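Local coordinates for protein GNAT family acetyltransferase (Mycobacterium smegmatis, PDB 6C30) that probably transfers an acetyl group from acetyl-CoA to an amine of its substrate, as a RimJ-type N-acetyltransferase of the GNAT family, at residues L166-L177 against D189-E199. Sequence-based numbering, arbitrary orientation.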
loop_
_atom_site.group_PDB
_atom_site.type_symbol
_atom_site.label_atom_id
_atom_site.label_comp_id
_atom_site.label_asym_id
_atom_site.label_seq_id
_atom_site.Cartn_x
_atom_site.Cartn_y
_atom_site.Cartn_z
ATOM N N LEU A 166 0.123 -3.860 -24.397
ATOM C CA LEU A 166 -0.658 -2.675 -24.728
ATOM C C LEU A 166 -1.933 -3.029 -25.495
ATOM O O LEU A 166 -3.004 -2.486 -25.206
ATOM C CB LEU A 166 0.205 -1.692 -25.537
ATOM C CG LEU A 166 1.340 -1.039 -24.740
ATOM C CD1 LEU A 166 2.403 -0.476 -25.672
ATOM C CD2 LEU A 166 0.797 0.052 -23.822
ATOM N N ALA A 167 -1.821 -3.940 -26.460
ATOM C CA ALA A 167 -2.994 -4.352 -27.229
ATOM C C ALA A 167 -4.003 -5.041 -26.317
ATOM O O ALA A 167 -5.216 -4.862 -26.469
ATOM C CB ALA A 167 -2.590 -5.266 -28.367
ATOM N N HIS A 168 -3.505 -5.813 -25.358
ATOM C CA HIS A 168 -4.383 -6.583 -24.489
ATOM C C HIS A 168 -5.378 -5.703 -23.743
ATOM O O HIS A 168 -6.560 -6.038 -23.653
ATOM C CB HIS A 168 -3.570 -7.403 -23.489
ATOM C CG HIS A 168 -4.416 -8.230 -22.574
ATOM N ND1 HIS A 168 -4.816 -9.512 -22.889
ATOM C CD2 HIS A 168 -4.961 -7.948 -21.368
ATOM C CE1 HIS A 168 -5.561 -9.990 -21.908
ATOM N NE2 HIS A 168 -5.666 -9.061 -20.973
ATOM N N VAL A 169 -4.925 -4.563 -23.225
ATOM C CA VAL A 169 -5.821 -3.731 -22.428
ATOM C C VAL A 169 -6.687 -2.777 -23.248
ATOM O O VAL A 169 -7.586 -2.150 -22.696
ATOM C CB VAL A 169 -5.050 -2.915 -21.355
ATOM C CG1 VAL A 169 -4.312 -3.853 -20.425
ATOM C CG2 VAL A 169 -4.086 -1.917 -21.985
ATOM N N GLY A 170 -6.424 -2.663 -24.551
ATOM C CA GLY A 170 -7.306 -1.892 -25.416
ATOM C C GLY A 170 -6.677 -0.787 -26.242
ATOM O O GLY A 170 -7.383 -0.055 -26.942
ATOM N N PHE A 171 -5.359 -0.651 -26.190
ATOM C CA PHE A 171 -4.720 0.367 -27.027
ATOM C C PHE A 171 -4.844 0.042 -28.517
ATOM O O PHE A 171 -4.678 -1.116 -28.921
ATOM C CB PHE A 171 -3.241 0.525 -26.646
ATOM C CG PHE A 171 -3.030 1.304 -25.381
ATOM C CD1 PHE A 171 -2.991 2.689 -25.411
ATOM C CD2 PHE A 171 -2.879 0.654 -24.164
ATOM C CE1 PHE A 171 -2.809 3.420 -24.240
ATOM C CE2 PHE A 171 -2.692 1.374 -22.995
ATOM C CZ PHE A 171 -2.653 2.764 -23.035
ATOM N N ARG A 172 -5.129 1.076 -29.314
ATOM C CA ARG A 172 -5.193 0.991 -30.774
ATOM C C ARG A 172 -3.921 1.514 -31.420
ATOM O O ARG A 172 -3.443 2.570 -31.030
ATOM C CB ARG A 172 -6.352 1.822 -31.325
ATOM C CG ARG A 172 -7.733 1.456 -30.836
ATOM C CD ARG A 172 -8.742 2.530 -31.279
ATOM N NE ARG A 172 -8.707 3.704 -30.409
ATOM C CZ ARG A 172 -8.041 4.829 -30.667
ATOM N NH1 ARG A 172 -7.350 4.962 -31.793
ATOM N NH2 ARG A 172 -8.079 5.826 -29.791
ATOM N N GLU A 173 -3.402 0.840 -32.437
ATOM C CA GLU A 173 -2.318 1.434 -33.232
ATOM C C GLU A 173 -2.834 2.638 -34.023
ATOM O O GLU A 173 -3.840 2.527 -34.741
ATOM C CB GLU A 173 -1.715 0.410 -34.195
ATOM C CG GLU A 173 -0.920 -0.687 -33.506
ATOM C CD GLU A 173 -0.256 -1.628 -34.490
ATOM O OE1 GLU A 173 -0.315 -1.362 -35.711
ATOM O OE2 GLU A 173 0.315 -2.642 -34.044
ATOM N N GLU A 174 -2.148 3.774 -33.905
ATOM C CA GLU A 174 -2.535 4.984 -34.628
ATOM C C GLU A 174 -1.512 5.404 -35.667
ATOM O O GLU A 174 -1.858 6.077 -36.625
ATOM C CB GLU A 174 -2.776 6.145 -33.651
ATOM C CG GLU A 174 -4.053 5.957 -32.852
ATOM C CD GLU A 174 -4.539 7.217 -32.178
ATOM O OE1 GLU A 174 -3.707 8.042 -31.762
ATOM O OE2 GLU A 174 -5.769 7.376 -32.063
ATOM N N GLY A 175 -0.255 5.023 -35.495
ATOM C CA GLY A 175 0.741 5.433 -36.463
ATOM C C GLY A 175 2.119 4.894 -36.191
ATOM O O GLY A 175 2.335 4.195 -35.203
ATOM N N LEU A 176 3.048 5.212 -37.084
ATOM C CA LEU A 176 4.442 4.818 -36.946
ATOM C C LEU A 176 5.288 6.076 -36.964
ATOM O O LEU A 176 5.319 6.816 -37.959
ATOM C CB LEU A 176 4.864 3.855 -38.062
ATOM C CG LEU A 176 6.324 3.393 -37.992
ATOM C CD1 LEU A 176 6.559 2.520 -36.762
ATOM C CD2 LEU A 176 6.722 2.658 -39.264
ATOM N N LEU A 177 5.949 6.335 -35.842
ATOM C CA LEU A 177 6.769 7.524 -35.678
ATOM C C LEU A 177 8.194 7.200 -36.100
ATOM O O LEU A 177 8.893 6.444 -35.426
ATOM C CB LEU A 177 6.709 8.006 -34.222
ATOM C CG LEU A 177 5.315 8.056 -33.609
ATOM C CD1 LEU A 177 5.414 8.524 -32.165
ATOM C CD2 LEU A 177 4.375 8.958 -34.428
ATOM N N ASP A 189 12.409 3.929 -34.884
ATOM C CA ASP A 189 10.965 3.993 -35.094
ATOM C C ASP A 189 10.205 3.495 -33.866
ATOM O O ASP A 189 10.593 2.497 -33.258
ATOM C CB ASP A 189 10.523 3.129 -36.276
ATOM C CG ASP A 189 11.072 3.584 -37.617
ATOM O OD1 ASP A 189 11.774 4.619 -37.727
ATOM O OD2 ASP A 189 10.759 2.858 -38.589
ATOM N N HIS A 190 9.122 4.174 -33.515
ATOM C CA HIS A 190 8.201 3.709 -32.482
ATOM C C HIS A 190 6.776 3.765 -33.016
ATOM O O HIS A 190 6.380 4.761 -33.632
ATOM C CB HIS A 190 8.297 4.568 -31.214
ATOM C CG HIS A 190 9.494 4.282 -30.356
ATOM N ND1 HIS A 190 10.784 4.537 -30.768
ATOM C CD2 HIS A 190 9.590 3.790 -29.094
ATOM C CE1 HIS A 190 11.625 4.197 -29.803
ATOM N NE2 HIS A 190 10.926 3.750 -28.776
ATOM N N LEU A 191 6.012 2.699 -32.805
ATOM C CA LEU A 191 4.570 2.753 -33.003
ATOM C C LEU A 191 3.940 3.677 -31.978
ATOM O O LEU A 191 4.402 3.753 -30.839
ATOM C CB LEU A 191 3.953 1.359 -32.888
ATOM C CG LEU A 191 4.297 0.399 -34.026
ATOM C CD1 LEU A 191 4.127 -1.025 -33.555
ATOM C CD2 LEU A 191 3.437 0.673 -35.252
ATOM N N LEU A 192 2.905 4.391 -32.394
ATOM C CA LEU A 192 2.082 5.170 -31.495
ATOM C C LEU A 192 0.767 4.436 -31.316
ATOM O O LEU A 192 0.096 4.113 -32.305
ATOM C CB LEU A 192 1.843 6.577 -32.059
ATOM C CG LEU A 192 0.933 7.493 -31.246
ATOM C CD1 LEU A 192 1.581 7.837 -29.915
ATOM C CD2 LEU A 192 0.593 8.767 -32.019
ATOM N N VAL A 193 0.403 4.166 -30.070
ATOM C CA VAL A 193 -0.878 3.529 -29.779
ATOM C C VAL A 193 -1.667 4.429 -28.824
ATOM O O VAL A 193 -1.080 5.259 -28.131
ATOM C CB VAL A 193 -0.704 2.104 -29.184
ATOM C CG1 VAL A 193 0.139 1.228 -30.104
ATOM C CG2 VAL A 193 -0.097 2.158 -27.782
ATOM N N ALA A 194 -2.994 4.289 -28.788
ATOM C CA ALA A 194 -3.810 5.214 -28.018
ATOM C C ALA A 194 -5.164 4.632 -27.657
ATOM O O ALA A 194 -5.647 3.680 -28.279
ATOM C CB ALA A 194 -4.013 6.518 -28.785
ATOM N N ILE A 195 -5.775 5.226 -26.646
ATOM C CA ILE A 195 -7.147 4.907 -26.285
ATOM C C ILE A 195 -7.789 6.187 -25.748
ATOM O O ILE A 195 -7.106 7.013 -25.137
ATOM C CB ILE A 195 -7.195 3.739 -25.255
ATOM C CG1 ILE A 195 -8.636 3.272 -25.025
ATOM C CG2 ILE A 195 -6.507 4.113 -23.926
ATOM C CD1 ILE A 195 -8.750 2.049 -24.117
ATOM N N THR A 196 -9.080 6.386 -26.011
ATOM C CA THR A 196 -9.743 7.583 -25.497
ATOM C C THR A 196 -10.827 7.185 -24.497
ATOM O O THR A 196 -11.214 6.018 -24.423
ATOM C CB THR A 196 -10.339 8.471 -26.630
ATOM O OG1 THR A 196 -11.418 7.786 -27.282
ATOM C CG2 THR A 196 -9.273 8.844 -27.656
ATOM N N ALA A 197 -11.289 8.161 -23.718
ATOM C CA ALA A 197 -12.174 7.893 -22.591
ATOM C C ALA A 197 -13.476 7.220 -23.019
ATOM O O ALA A 197 -14.002 6.379 -22.291
ATOM C CB ALA A 197 -12.462 9.175 -21.843
ATOM N N GLU A 198 -13.970 7.570 -24.204
ATOM C CA GLU A 198 -15.183 6.940 -24.747
ATOM C C GLU A 198 -15.062 5.417 -24.822
ATOM O O GLU A 198 -16.065 4.706 -24.742
ATOM C CB GLU A 198 -15.501 7.487 -26.147
ATOM C CG GLU A 198 -15.788 8.986 -26.208
ATOM C CD GLU A 198 -14.545 9.813 -26.489
ATOM O OE1 GLU A 198 -13.431 9.268 -26.361
ATOM O OE2 GLU A 198 -14.683 11.003 -26.837
ATOM N N GLU A 199 -13.839 4.916 -24.980
ATOM C CA GLU A 199 -13.603 3.491 -25.177
ATOM C C GLU A 199 -13.453 2.722 -23.872
ATOM O O GLU A 199 -13.410 1.495 -23.879
ATOM C CB GLU A 199 -12.344 3.264 -26.012
ATOM C CG GLU A 199 -12.288 4.037 -27.310
ATOM C CD GLU A 199 -10.975 3.827 -28.029
ATOM O OE1 GLU A 199 -10.745 2.722 -28.574
ATOM O OE2 GLU A 199 -10.154 4.770 -28.038
HETATM O O HOH W 1 -9.943 0.227 -27.654
#
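Arg172 and Glu199 meet side-on: NE of Arg172 donates to OE1 of Glu199 at 2.9 Å, while NH2 of the same guanidinium reaches OE2 of Glu199, also at 2.9 Å. Both oxygens are met on their syn sides, although the two planes stay 33° apart. A bend at chi3 (-80°) turns the arginine tip back toward the 3-10 turn that carries the glutamate. The remaining nitrogen, NH1 of Arg172, binds OE2 of Glu174 at 2.9 Å, so two carboxylates hold the guanidinium at its edge and restrict its rotation, with Ala194 O over one face. Glu199 is itself positioned by Thr196, whose backbone N reaches OE2 from the opposite face to Arg172 NH2, and by a water that bridges OE1 to Gly170 O. Glu174 has a second cationic partner in Arg150, and its carboxylate lies against the methyl of Ala194.

On the helix side, Ile195 CG2 sits over a face of the Phe171 ring, 4.2 Å from the centroid, in a CH-pi contact. Val193 CG2 packs on Phe171 CB at 3.7 Å and also touches Leu166 of the helix. A Schellman motif at Gly170 ends that helix and turns the chain into the strand.

Antiparallel backbone pairing sets Arg172, Glu174, Val193 and Ala194 in place. Arg172 and Ala194 exchange two bonds, as do Leu177 and His190; between them Leu192 O accepts from Glu174 N at 2.8 Å and, weakly, from Gly175 N at 3.3 Å, a classic beta bulge that shifts the register by one. The other edge of 186-196 is bonded to strand 150-155. Helix 160-169 followed by an antiparallel pair at the end of the mixed sheet is the C-terminal portion of the GNAT fold.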